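Local coordinates for protein mannonate dehydratase (Streptococcus suis, PDB 3BDK) that probably catalyses the dehydration of D-mannonate to 2-dehydro-3-deoxy-D-gluconate, with manganese or ferrous iron as cofactor, at residues F125-D130 against E192-N197; I92-P97 against K179-N184; E64-L69 against G114-P119; F25-K30 against K70-E75. All blocks are in the same frame, centred on the assembly; numbering follows the deposited sequence.

Contact 1: residues F125-D130 against E192-N197. With DNO (D-mannose), chain C.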
# COMPACT_ATOMS: atom_id res chain seq x y z
N PHE A 125 -20.98 -19.37 -10.69
CA PHE A 125 -22.11 -19.99 -11.39
C PHE A 125 -22.69 -19.00 -12.40
O PHE A 125 -23.84 -18.56 -12.31
CB PHE A 125 -23.18 -20.47 -10.40
CG PHE A 125 -23.83 -21.76 -10.79
CD1 PHE A 125 -23.28 -22.98 -10.40
CD2 PHE A 125 -24.99 -21.76 -11.57
CE1 PHE A 125 -23.89 -24.19 -10.77
CE2 PHE A 125 -25.61 -22.96 -11.94
CZ PHE A 125 -25.06 -24.17 -11.54
N MET A 126 -21.86 -18.68 -13.39
CA MET A 126 -22.12 -17.61 -14.31
C MET A 126 -22.12 -18.17 -15.72
O MET A 126 -21.07 -18.56 -16.24
CB MET A 126 -21.06 -16.53 -14.16
CG MET A 126 -21.54 -15.11 -14.44
SD MET A 126 -20.21 -13.89 -14.45
CE MET A 126 -19.23 -14.43 -13.04
N PRO A 127 -23.29 -18.21 -16.34
CA PRO A 127 -23.38 -18.69 -17.70
C PRO A 127 -22.33 -18.04 -18.57
O PRO A 127 -22.07 -16.85 -18.40
CB PRO A 127 -24.76 -18.23 -18.13
CG PRO A 127 -25.55 -18.21 -16.88
CD PRO A 127 -24.61 -17.84 -15.79
N VAL A 128 -21.73 -18.83 -19.46
CA VAL A 128 -20.90 -18.38 -20.58
C VAL A 128 -19.53 -17.79 -20.20
O VAL A 128 -18.51 -18.43 -20.42
CB VAL A 128 -21.67 -17.43 -21.53
CG1 VAL A 128 -20.94 -17.30 -22.85
CG2 VAL A 128 -23.06 -17.93 -21.78
N PHE A 129 -19.52 -16.58 -19.64
CA PHE A 129 -18.27 -15.89 -19.28
C PHE A 129 -18.15 -15.82 -17.77
O PHE A 129 -19.15 -15.93 -17.07
CB PHE A 129 -18.27 -14.45 -19.82
CG PHE A 129 -18.81 -14.31 -21.21
CD1 PHE A 129 -20.14 -13.96 -21.42
CD2 PHE A 129 -17.99 -14.51 -22.32
CE1 PHE A 129 -20.66 -13.83 -22.71
CE2 PHE A 129 -18.49 -14.38 -23.61
CZ PHE A 129 -19.84 -14.04 -23.81
N ASP A 130 -16.92 -15.60 -17.28
CA ASP A 130 -16.70 -15.36 -15.85
C ASP A 130 -16.58 -13.88 -15.49
O ASP A 130 -16.54 -13.50 -14.30
CB ASP A 130 -15.48 -16.11 -15.36
CG ASP A 130 -15.56 -17.58 -15.67
OD1 ASP A 130 -14.48 -18.15 -16.01
OD2 ASP A 130 -16.69 -18.15 -15.59
N GLU A 192 -34.91 -18.98 -12.69
CA GLU A 192 -35.35 -20.10 -11.87
C GLU A 192 -34.74 -21.43 -12.31
O GLU A 192 -34.41 -22.28 -11.47
CB GLU A 192 -36.87 -20.18 -11.80
CG GLU A 192 -37.52 -19.06 -10.99
CD GLU A 192 -37.19 -19.10 -9.50
OE1 GLU A 192 -37.02 -20.21 -8.93
OE2 GLU A 192 -37.11 -18.00 -8.89
N ASP A 193 -34.59 -21.62 -13.61
CA ASP A 193 -33.92 -22.82 -14.11
C ASP A 193 -32.50 -22.90 -13.56
O ASP A 193 -32.05 -23.98 -13.14
CB ASP A 193 -33.86 -22.82 -15.64
CG ASP A 193 -35.21 -22.98 -16.26
OD1 ASP A 193 -35.33 -22.78 -17.49
OD2 ASP A 193 -36.16 -23.33 -15.53
N LEU A 194 -31.81 -21.75 -13.59
CA LEU A 194 -30.42 -21.65 -13.17
C LEU A 194 -30.32 -21.75 -11.66
O LEU A 194 -29.33 -22.26 -11.14
CB LEU A 194 -29.77 -20.36 -13.66
CG LEU A 194 -28.24 -20.31 -13.64
CD1 LEU A 194 -27.66 -21.27 -14.67
CD2 LEU A 194 -27.76 -18.92 -13.89
N TRP A 195 -31.32 -21.25 -10.95
CA TRP A 195 -31.39 -21.51 -9.51
C TRP A 195 -31.45 -23.02 -9.28
O TRP A 195 -30.64 -23.56 -8.54
CB TRP A 195 -32.56 -20.79 -8.84
CG TRP A 195 -32.26 -19.35 -8.47
CD1 TRP A 195 -32.80 -18.23 -9.01
CD2 TRP A 195 -31.34 -18.90 -7.45
NE1 TRP A 195 -32.28 -17.11 -8.41
CE2 TRP A 195 -31.38 -17.49 -7.46
CE3 TRP A 195 -30.48 -19.54 -6.55
CZ2 TRP A 195 -30.60 -16.72 -6.59
CZ3 TRP A 195 -29.70 -18.77 -5.69
CH2 TRP A 195 -29.77 -17.38 -5.72
N ALA A 196 -32.37 -23.68 -9.98
CA ALA A 196 -32.53 -25.14 -9.92
C ALA A 196 -31.26 -25.91 -10.28
O ALA A 196 -30.93 -26.91 -9.65
CB ALA A 196 -33.68 -25.58 -10.81
N ASN A 197 -30.56 -25.47 -11.31
CA ASN A 197 -29.34 -26.13 -11.69
C ASN A 197 -28.30 -26.03 -10.59
O ASN A 197 -27.55 -26.99 -10.34
CB ASN A 197 -28.84 -25.59 -13.02
CG ASN A 197 -29.83 -25.86 -14.15
OD1 ASN A 197 -30.79 -26.60 -13.98
ND2 ASN A 197 -29.58 -25.26 -15.30
C1 DNO C . -12.58 -11.87 -12.78
C2 DNO C . -11.36 -12.35 -11.97
C3 DNO C . -10.48 -13.42 -12.69
C4 DNO C . -11.09 -14.77 -13.20
C5 DNO C . -12.18 -15.49 -12.35
C6 DNO C . -12.11 -17.00 -12.61
O1 DNO C . -13.22 -10.89 -12.41
O2 DNO C . -11.76 -12.77 -10.66
O3 DNO C . -9.40 -13.76 -11.82
O4 DNO C . -11.52 -14.61 -14.55
O5 DNO C . -12.04 -15.28 -10.93
O6 DNO C . -13.09 -17.36 -13.59
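Leu194 CD1 lies at the edge of the Phe125 ring, near its plane, 3.8 Å from Phe125 CE2. The backbone end of Asn197 comes at the same ring obliquely, its C atom 3.9 Å from Phe125 CZ. A second flat group, the Phe129 ring, has Val128 CG1 over the centre of one face, 3.4 Å above the plane. Leu194 suits its place because it branches: with CG anti to the backbone N (chi1 -164°), CD1 goes to the phenylalanine while CD2 meets Pro127 tip to tip, 3.8 Å from Pro127 CG. The Phe125 and Leu194 side chains slide past each other in opposite directions. In this xylose isomerase-like TIM barrel, 125-130 is the loop that follows strand 120-123, and helix 191-210 backs its first residues with an apolar patch. The polar end of Asn197 turns elsewhere: its ND2 is hydrogen-bonded to Lys93 O, in a different segment. At the other end of the loop lies Asp130, a pocket residue, its OD1 2.9 Å from O6 of the bound D-mannose. Asn124 ND2 is hydrogen-bonded to Asp130 OD2, a second-shell contact that probably helps to orient the carboxylate.

Contact 2: residues I92-P97 against K179-N184; sequences IKQGKP and KAIIEN
Asn184 swings its CG anti to its own backbone N (chi1 -168°), carrying the amide off helix 176-187 toward Gln94, whose chain, extended beyond CG, brings its own amide to the asparagine. The two side chains cross obliquely, and their amide planes stand 60° apart. Between them lies one hydrogen bond, from Asn184 ND2 to Gln94 OE1, 3.1 Å long. It is bent, with an angle of 141° at the hydrogen; the donor is tilted from the carbonyl plane of Gln94, and the acceptor from the amide plane of Asn184. Ile181, about one helical turn before the asparagine, only brushes the glutamine, its CG2 4.3 Å from the amide oxygen Gln94 OE1. Tyr185, the residue after Asn184 in that helix, also touches the Gln94 side chain. Gln94 stands just before Gly95, whose Schellman motif ends the short helix. The positive phi of Gly95 is easy for a residue without a side chain, and Gly95 N returns to Ile92 O at 3.1 Å. Glutamine suits this place because its long, flexible chain ends in both an acceptor and a donor. While OE1 accepts a hydrogen bond from Asn184 ND2, NE2 makes a weak one back to Glu90 O, four residues earlier. Both partners are consistent with the modelled orientation of the Gln94 amide, and the bond between neutral groups joins the two segments without placing a formal charge between them.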
# COMPACT_ATOMS: atom_id res chain seq x y z
N ILE A 92 -22.97 -28.48 -16.25
CA ILE A 92 -23.56 -28.44 -14.91
C ILE A 92 -24.43 -27.20 -14.78
O ILE A 92 -25.56 -27.28 -14.30
CB ILE A 92 -22.53 -28.49 -13.77
CG1 ILE A 92 -21.78 -29.82 -13.78
CG2 ILE A 92 -23.23 -28.30 -12.42
CD1 ILE A 92 -20.48 -29.82 -12.99
N LYS A 93 -23.90 -26.06 -15.23
CA LYS A 93 -24.61 -24.78 -15.20
C LYS A 93 -25.93 -24.86 -15.98
O LYS A 93 -26.94 -24.31 -15.53
CB LYS A 93 -23.72 -23.65 -15.77
CG LYS A 93 -22.67 -23.05 -14.81
CD LYS A 93 -21.75 -22.09 -15.58
CE LYS A 93 -20.64 -21.50 -14.70
NZ LYS A 93 -19.58 -20.81 -15.50
N GLN A 94 -25.91 -25.56 -17.12
CA GLN A 94 -27.09 -25.72 -17.98
C GLN A 94 -28.05 -26.84 -17.53
O GLN A 94 -29.13 -27.00 -18.10
CB GLN A 94 -26.66 -26.01 -19.41
CG GLN A 94 -26.35 -24.80 -20.25
CD GLN A 94 -25.54 -25.15 -21.50
OE1 GLN A 94 -25.99 -24.94 -22.63
NE2 GLN A 94 -24.35 -25.69 -21.29
N GLY A 95 -27.66 -27.61 -16.52
CA GLY A 95 -28.44 -28.78 -16.08
C GLY A 95 -28.65 -29.88 -17.11
O GLY A 95 -29.70 -30.54 -17.13
N LYS A 96 -27.67 -30.11 -17.98
CA LYS A 96 -27.77 -31.16 -19.00
C LYS A 96 -27.56 -32.58 -18.39
O LYS A 96 -26.93 -32.70 -17.33
CB LYS A 96 -26.82 -30.86 -20.17
CG LYS A 96 -27.10 -29.51 -20.86
CD LYS A 96 -26.06 -29.18 -21.92
CE LYS A 96 -26.47 -29.73 -23.30
NZ LYS A 96 -25.30 -30.22 -24.10
N PRO A 97 -28.07 -33.65 -19.04
CA PRO A 97 -28.23 -34.96 -18.36
C PRO A 97 -26.89 -35.58 -17.95
O PRO A 97 -26.76 -36.16 -16.86
CB PRO A 97 -28.91 -35.84 -19.41
CG PRO A 97 -29.40 -34.91 -20.46
CD PRO A 97 -28.47 -33.74 -20.46
N LYS A 179 -21.92 -19.88 -29.64
CA LYS A 179 -23.14 -19.36 -30.25
C LYS A 179 -24.36 -20.15 -29.77
O LYS A 179 -25.30 -19.58 -29.23
CB LYS A 179 -23.04 -19.38 -31.78
CG LYS A 179 -24.33 -18.96 -32.49
CD LYS A 179 -24.09 -18.52 -33.93
CE LYS A 179 -25.32 -17.79 -34.46
NZ LYS A 179 -25.10 -17.25 -35.82
N ALA A 180 -24.31 -21.47 -29.94
CA ALA A 180 -25.40 -22.35 -29.53
C ALA A 180 -25.56 -22.50 -28.01
O ALA A 180 -26.63 -22.87 -27.52
CB ALA A 180 -25.23 -23.73 -30.18
N ILE A 181 -24.49 -22.23 -27.27
CA ILE A 181 -24.54 -22.21 -25.82
C ILE A 181 -25.33 -20.96 -25.38
O ILE A 181 -26.13 -21.00 -24.42
CB ILE A 181 -23.12 -22.22 -25.21
CG1 ILE A 181 -22.50 -23.61 -25.39
CG2 ILE A 181 -23.15 -21.86 -23.74
CD1 ILE A 181 -20.98 -23.66 -25.29
N ILE A 182 -25.10 -19.87 -26.11
CA ILE A 182 -25.75 -18.60 -25.85
C ILE A 182 -27.22 -18.71 -26.24
O ILE A 182 -28.10 -18.34 -25.46
CB ILE A 182 -25.01 -17.43 -26.56
CG1 ILE A 182 -23.69 -17.14 -25.84
CG2 ILE A 182 -25.86 -16.19 -26.56
CD1 ILE A 182 -22.56 -16.69 -26.75
N GLU A 183 -27.50 -19.28 -27.42
CA GLU A 183 -28.89 -19.56 -27.81
C GLU A 183 -29.65 -20.36 -26.74
O GLU A 183 -30.77 -19.97 -26.35
CB GLU A 183 -28.98 -20.23 -29.19
CG GLU A 183 -28.27 -19.43 -30.30
CD GLU A 183 -28.77 -19.73 -31.72
OE1 GLU A 183 -28.21 -19.13 -32.68
OE2 GLU A 183 -29.73 -20.53 -31.87
N ASN A 184 -29.03 -21.42 -26.23
CA ASN A 184 -29.65 -22.25 -25.18
C ASN A 184 -30.04 -21.46 -23.92
O ASN A 184 -31.19 -21.48 -23.52
CB ASN A 184 -28.83 -23.51 -24.86
CG ASN A 184 -29.61 -24.51 -23.98
OD1 ASN A 184 -30.70 -24.96 -24.34
ND2 ASN A 184 -29.04 -24.85 -22.83

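Contact 3: residues E64-L69 against G114-P119; sequences ENILEL and GAAGIP
The apolar contacts centre on Ile66, whose CD1 points from helix 63-74 into the turn formed by 114-119. Its sound partner is Ile118, with the two CD1 atoms, Ile66 CD1 and Ile118 CD1, 3.6 Å apart. These side chains slide past each other in opposite directions and touch at their terminal methyls. Ile118 gets there with CG1 anti to its carbonyl carbon (chi1 -48°), while its chain stays extended to CD1. Ala116 also turns its methyl toward Ile66, though the modelled spacing is too short to be trusted in detail. Isoleucine suits both 66 and 118, because both residues are buried and meet through apolar methyls.

No hydrogen bond joins the two segments. A weak bond of 3.5 Å from Gly117 N to Gly114 O spans the turn after the helix, and Pro119 is joined by backbone hydrogen bonding to Lys215. Gly117 has positive phi, which a residue lacking CB adopts readily.

In the barrel, helix 63-74 connects strands 47-50 and 79-84, and helix 99-114 lies between 79-84 and 120-123. The contact therefore joins one outer helix to the turn that leaves the next. Ile118 continues inward onto Ile80 and Ile83 of strand 79-84, and Ile66 also packs on Val52, beyond strand 47-50.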
# COMPACT_ATOMS: atom_id res chain seq x y z
N GLU A 64 -1.61 -35.34 -7.08
CA GLU A 64 -0.30 -35.07 -7.72
C GLU A 64 -0.13 -33.64 -8.25
O GLU A 64 0.98 -33.08 -8.24
CB GLU A 64 -0.06 -36.09 -8.87
CG GLU A 64 0.68 -37.39 -8.49
CD GLU A 64 0.35 -37.89 -7.08
OE1 GLU A 64 0.77 -37.22 -6.10
OE2 GLU A 64 -0.29 -38.96 -6.95
N ASN A 65 -1.23 -33.04 -8.71
CA ASN A 65 -1.20 -31.73 -9.32
C ASN A 65 -1.31 -30.59 -8.31
O ASN A 65 -0.69 -29.54 -8.48
CB ASN A 65 -2.33 -31.62 -10.34
CG ASN A 65 -1.97 -32.22 -11.67
OD1 ASN A 65 -1.70 -33.42 -11.77
ND2 ASN A 65 -1.98 -31.40 -12.70
N ILE A 66 -2.12 -30.80 -7.28
CA ILE A 66 -2.33 -29.78 -6.28
C ILE A 66 -1.19 -29.81 -5.27
O ILE A 66 -0.78 -28.77 -4.75
CB ILE A 66 -3.75 -29.87 -5.62
CG1 ILE A 66 -3.73 -30.61 -4.28
CG2 ILE A 66 -4.79 -30.49 -6.58
CD1 ILE A 66 -3.75 -29.69 -3.12
N LEU A 67 -0.66 -31.01 -5.01
CA LEU A 67 0.52 -31.17 -4.17
C LEU A 67 1.73 -30.48 -4.81
O LEU A 67 2.43 -29.72 -4.13
CB LEU A 67 0.83 -32.64 -3.94
CG LEU A 67 -0.01 -33.42 -2.93
CD1 LEU A 67 0.27 -34.92 -3.04
CD2 LEU A 67 0.18 -32.91 -1.49
N GLU A 68 1.96 -30.72 -6.10
CA GLU A 68 3.14 -30.18 -6.77
C GLU A 68 3.17 -28.64 -6.81
O GLU A 68 4.24 -28.04 -7.03
CB GLU A 68 3.34 -30.80 -8.16
CG GLU A 68 2.81 -29.97 -9.33
CD GLU A 68 3.46 -30.35 -10.65
OE1 GLU A 68 3.58 -31.56 -10.95
OE2 GLU A 68 3.84 -29.43 -11.42
N LEU A 69 2.02 -28.02 -6.60
CA LEU A 69 1.94 -26.56 -6.50
C LEU A 69 2.03 -26.12 -5.04
O LEU A 69 2.57 -25.06 -4.74
CB LEU A 69 0.67 -26.01 -7.16
CG LEU A 69 0.43 -26.29 -8.66
CD1 LEU A 69 -0.69 -25.39 -9.20
CD2 LEU A 69 1.70 -26.15 -9.53
N GLY A 114 -9.11 -31.15 0.15
CA GLY A 114 -9.15 -31.39 1.60
C GLY A 114 -7.97 -32.24 2.04
O GLY A 114 -7.51 -32.15 3.19
N ALA A 115 -7.48 -33.07 1.11
CA ALA A 115 -6.29 -33.90 1.29
C ALA A 115 -5.00 -33.07 1.06
O ALA A 115 -4.02 -33.57 0.48
CB ALA A 115 -6.33 -35.11 0.36
N ALA A 116 -5.03 -31.81 1.50
CA ALA A 116 -3.90 -30.90 1.33
C ALA A 116 -3.99 -29.75 2.30
O ALA A 116 -3.18 -28.82 2.24
CB ALA A 116 -3.83 -30.39 -0.09
N GLY A 117 -4.96 -29.79 3.20
CA GLY A 117 -5.06 -28.79 4.27
C GLY A 117 -5.67 -27.46 3.85
O GLY A 117 -6.20 -26.73 4.69
N ILE A 118 -5.58 -27.15 2.55
CA ILE A 118 -6.22 -25.98 1.94
C ILE A 118 -7.73 -25.96 2.20
O ILE A 118 -8.45 -26.78 1.62
CB ILE A 118 -6.01 -25.95 0.42
CG1 ILE A 118 -4.55 -26.19 0.04
CG2 ILE A 118 -6.51 -24.61 -0.14
CD1 ILE A 118 -4.32 -26.52 -1.43
N PRO A 119 -8.21 -25.00 3.04
CA PRO A 119 -9.56 -24.95 3.63
C PRO A 119 -10.67 -24.18 2.89
O PRO A 119 -11.80 -24.11 3.40
CB PRO A 119 -9.30 -24.28 4.99
CG PRO A 119 -8.01 -23.53 4.83
CD PRO A 119 -7.40 -23.86 3.50

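Contact 4: residues F25-K30 against K70-E75. With DNO (D-mannose), chain C.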
# COMPACT_ATOMS: atom_id res chain seq x y z
N PHE A 25 -3.00 -13.56 -1.99
CA PHE A 25 -2.58 -13.02 -3.28
C PHE A 25 -2.61 -14.12 -4.33
O PHE A 25 -2.06 -15.20 -4.13
CB PHE A 25 -1.15 -12.48 -3.14
CG PHE A 25 -0.82 -11.32 -4.02
CD1 PHE A 25 -0.08 -11.51 -5.17
CD2 PHE A 25 -1.20 -10.03 -3.67
CE1 PHE A 25 0.26 -10.42 -5.98
CE2 PHE A 25 -0.86 -8.94 -4.48
CZ PHE A 25 -0.14 -9.14 -5.62
N ARG A 26 -3.24 -13.86 -5.47
CA ARG A 26 -3.40 -14.91 -6.47
C ARG A 26 -2.11 -15.14 -7.23
O ARG A 26 -1.46 -14.19 -7.65
CB ARG A 26 -4.53 -14.58 -7.43
CG ARG A 26 -4.98 -15.76 -8.27
CD ARG A 26 -6.29 -15.46 -8.93
NE ARG A 26 -6.68 -16.47 -9.91
CZ ARG A 26 -7.89 -16.51 -10.47
NH1 ARG A 26 -8.79 -15.60 -10.12
NH2 ARG A 26 -8.20 -17.45 -11.35
N TRP A 27 -1.75 -16.41 -7.40
CA TRP A 27 -0.59 -16.79 -8.22
C TRP A 27 -1.01 -17.83 -9.27
O TRP A 27 -1.60 -18.86 -8.94
CB TRP A 27 0.56 -17.28 -7.33
CG TRP A 27 1.83 -17.60 -8.09
CD1 TRP A 27 2.65 -16.71 -8.74
CD2 TRP A 27 2.42 -18.89 -8.27
NE1 TRP A 27 3.71 -17.38 -9.32
CE2 TRP A 27 3.60 -18.71 -9.05
CE3 TRP A 27 2.07 -20.19 -7.85
CZ2 TRP A 27 4.42 -19.77 -9.42
CZ3 TRP A 27 2.89 -21.25 -8.22
CH2 TRP A 27 4.06 -21.03 -9.00
N TYR A 28 -0.70 -17.54 -10.52
CA TYR A 28 -1.15 -18.38 -11.64
C TYR A 28 -0.25 -19.58 -12.00
O TYR A 28 -0.26 -20.06 -13.14
CB TYR A 28 -1.42 -17.50 -12.88
CG TYR A 28 -2.77 -16.82 -12.81
CD1 TYR A 28 -2.96 -15.70 -12.00
CD2 TYR A 28 -3.86 -17.32 -13.52
CE1 TYR A 28 -4.21 -15.08 -11.91
CE2 TYR A 28 -5.11 -16.71 -13.43
CZ TYR A 28 -5.28 -15.59 -12.63
OH TYR A 28 -6.53 -14.99 -12.55
N GLY A 29 0.50 -20.07 -11.02
CA GLY A 29 1.37 -21.22 -11.25
C GLY A 29 2.72 -20.85 -11.84
O GLY A 29 3.00 -19.68 -12.14
N LYS A 30 3.56 -21.88 -12.00
CA LYS A 30 4.91 -21.76 -12.59
C LYS A 30 4.95 -20.75 -13.75
O LYS A 30 5.95 -20.05 -13.94
CB LYS A 30 5.38 -23.14 -13.07
CG LYS A 30 6.91 -23.38 -13.08
CD LYS A 30 7.24 -24.74 -13.73
CE LYS A 30 8.58 -25.33 -13.23
NZ LYS A 30 8.93 -26.67 -13.84
N LYS A 70 1.52 -26.96 -4.14
CA LYS A 70 1.63 -26.72 -2.70
C LYS A 70 3.08 -26.83 -2.24
O LYS A 70 3.50 -26.14 -1.30
CB LYS A 70 0.78 -27.73 -1.94
CG LYS A 70 0.75 -27.51 -0.44
CD LYS A 70 0.58 -28.83 0.29
CE LYS A 70 -0.05 -28.62 1.66
NZ LYS A 70 0.57 -27.50 2.43
N LYS A 71 3.84 -27.72 -2.89
CA LYS A 71 5.25 -27.90 -2.57
C LYS A 71 6.05 -26.74 -3.14
O LYS A 71 7.00 -26.26 -2.50
CB LYS A 71 5.77 -29.24 -3.11
CG LYS A 71 7.02 -29.78 -2.40
CD LYS A 71 7.24 -31.27 -2.71
CE LYS A 71 8.71 -31.68 -2.56
NZ LYS A 71 9.59 -31.21 -3.69
N MET A 72 5.65 -26.26 -4.32
CA MET A 72 6.30 -25.13 -4.97
C MET A 72 6.14 -23.86 -4.15
O MET A 72 6.98 -22.96 -4.24
CB MET A 72 5.76 -24.94 -6.39
CG MET A 72 6.82 -24.46 -7.38
SD MET A 72 6.28 -24.36 -9.10
CE MET A 72 6.05 -26.09 -9.51
N VAL A 73 5.09 -23.80 -3.34
CA VAL A 73 4.76 -22.62 -2.55
C VAL A 73 5.27 -22.72 -1.12
O VAL A 73 5.73 -21.73 -0.56
CB VAL A 73 3.23 -22.34 -2.57
CG1 VAL A 73 2.83 -21.33 -1.50
CG2 VAL A 73 2.80 -21.85 -3.95
N GLU A 74 5.18 -23.90 -0.51
CA GLU A 74 5.60 -24.08 0.88
C GLU A 74 7.09 -23.79 1.07
O GLU A 74 7.51 -23.28 2.11
CB GLU A 74 5.24 -25.48 1.39
CG GLU A 74 5.28 -25.63 2.93
CD GLU A 74 4.02 -25.12 3.61
OE1 GLU A 74 2.97 -25.80 3.51
OE2 GLU A 74 4.08 -24.06 4.27
N GLU A 75 7.88 -24.11 0.04
CA GLU A 75 9.32 -23.84 0.04
C GLU A 75 9.63 -22.34 -0.01
O GLU A 75 10.69 -21.90 0.46
CB GLU A 75 10.01 -24.55 -1.12
CG GLU A 75 9.49 -24.16 -2.51
CD GLU A 75 10.45 -24.53 -3.64
OE1 GLU A 75 11.67 -24.29 -3.50
OE2 GLU A 75 9.98 -25.05 -4.69
C1 DNO C . -12.58 -11.87 -12.78
C2 DNO C . -11.36 -12.35 -11.97
C3 DNO C . -10.48 -13.42 -12.69
C4 DNO C . -11.09 -14.77 -13.20
C5 DNO C . -12.18 -15.49 -12.35
C6 DNO C . -12.11 -17.00 -12.61
O1 DNO C . -13.22 -10.89 -12.41
O2 DNO C . -11.76 -12.77 -10.66
O3 DNO C . -9.40 -13.76 -11.82
O4 DNO C . -11.52 -14.61 -14.55
O5 DNO C . -12.04 -15.28 -10.93
O6 DNO C . -13.09 -17.36 -13.59
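O3 of the bound D-mannose is hydrogen-bonded to Tyr28 OH at 3.2 Å, the sugar hydroxyl acting as donor. Arg26 NH1 approaches the same O3, from a direction oblique to the guanidinium. NH1 also gives a weak hydrogen bond of 3.4 Å to the sugar's O5, which lies in plane at the guanidinium edge. Arginine suits this wall of the pocket: extended from CG to NE, it carries a flat, multi-donor group to the O3 and O5 side of the sugar. Between these two ligand-binding residues, Trp27 turns toward helix 63-74. The segment 25-30 precedes the first strand of the TIM barrel, 47-50, and Trp27 is joined to Val49 of that strand by backbone hydrogen bonds, so one side of the chain serves the sugar while the indole packs under an outer helix. There Met72 makes a Met-aromatic contact at the ring edge, its SD 83° off the normal of the Trp27 six-membered ring. Met72 SD is 4.0 Å from Trp27 CH2. The methionine chain runs extended to the sulfur (chi2 175°), which brings it to the ring edge; the bend at chi3 turns only the CE methyl. Lys30 crosses Met72 at about a right angle, its aliphatic CG 4.1 Å from Met72 SD. Val73 CG2 adds a looser, oblique touch, 4.3 Å from Trp27 CE3. Gly29 O lies above one indole face, offset toward the rim, and NE1 of the buried Trp27 is hydrogen-bonded to Val34 O.

Contacts 1 and 4 lie on opposite sides of the chain's centre, their centres 30 Å apart, yet both reach the bound D-mannose: Asp130 belongs to one, Arg26 and Tyr28 to the other. The pocket between them also includes His219, which binds the manganese together with His286 and Asp330. Contact 2 lies beside contact 1, centre to centre 9 Å, and Lys93 bridges them: Lys93 NZ is 2.8 Å from Met126 O, probably a hydrogen bond. Contact 3 adjoins contact 4, their centres 11 Å apart, because both use helix 63-74. Contacts 2 and 3 do not touch, with nearest atoms about 17 Å apart.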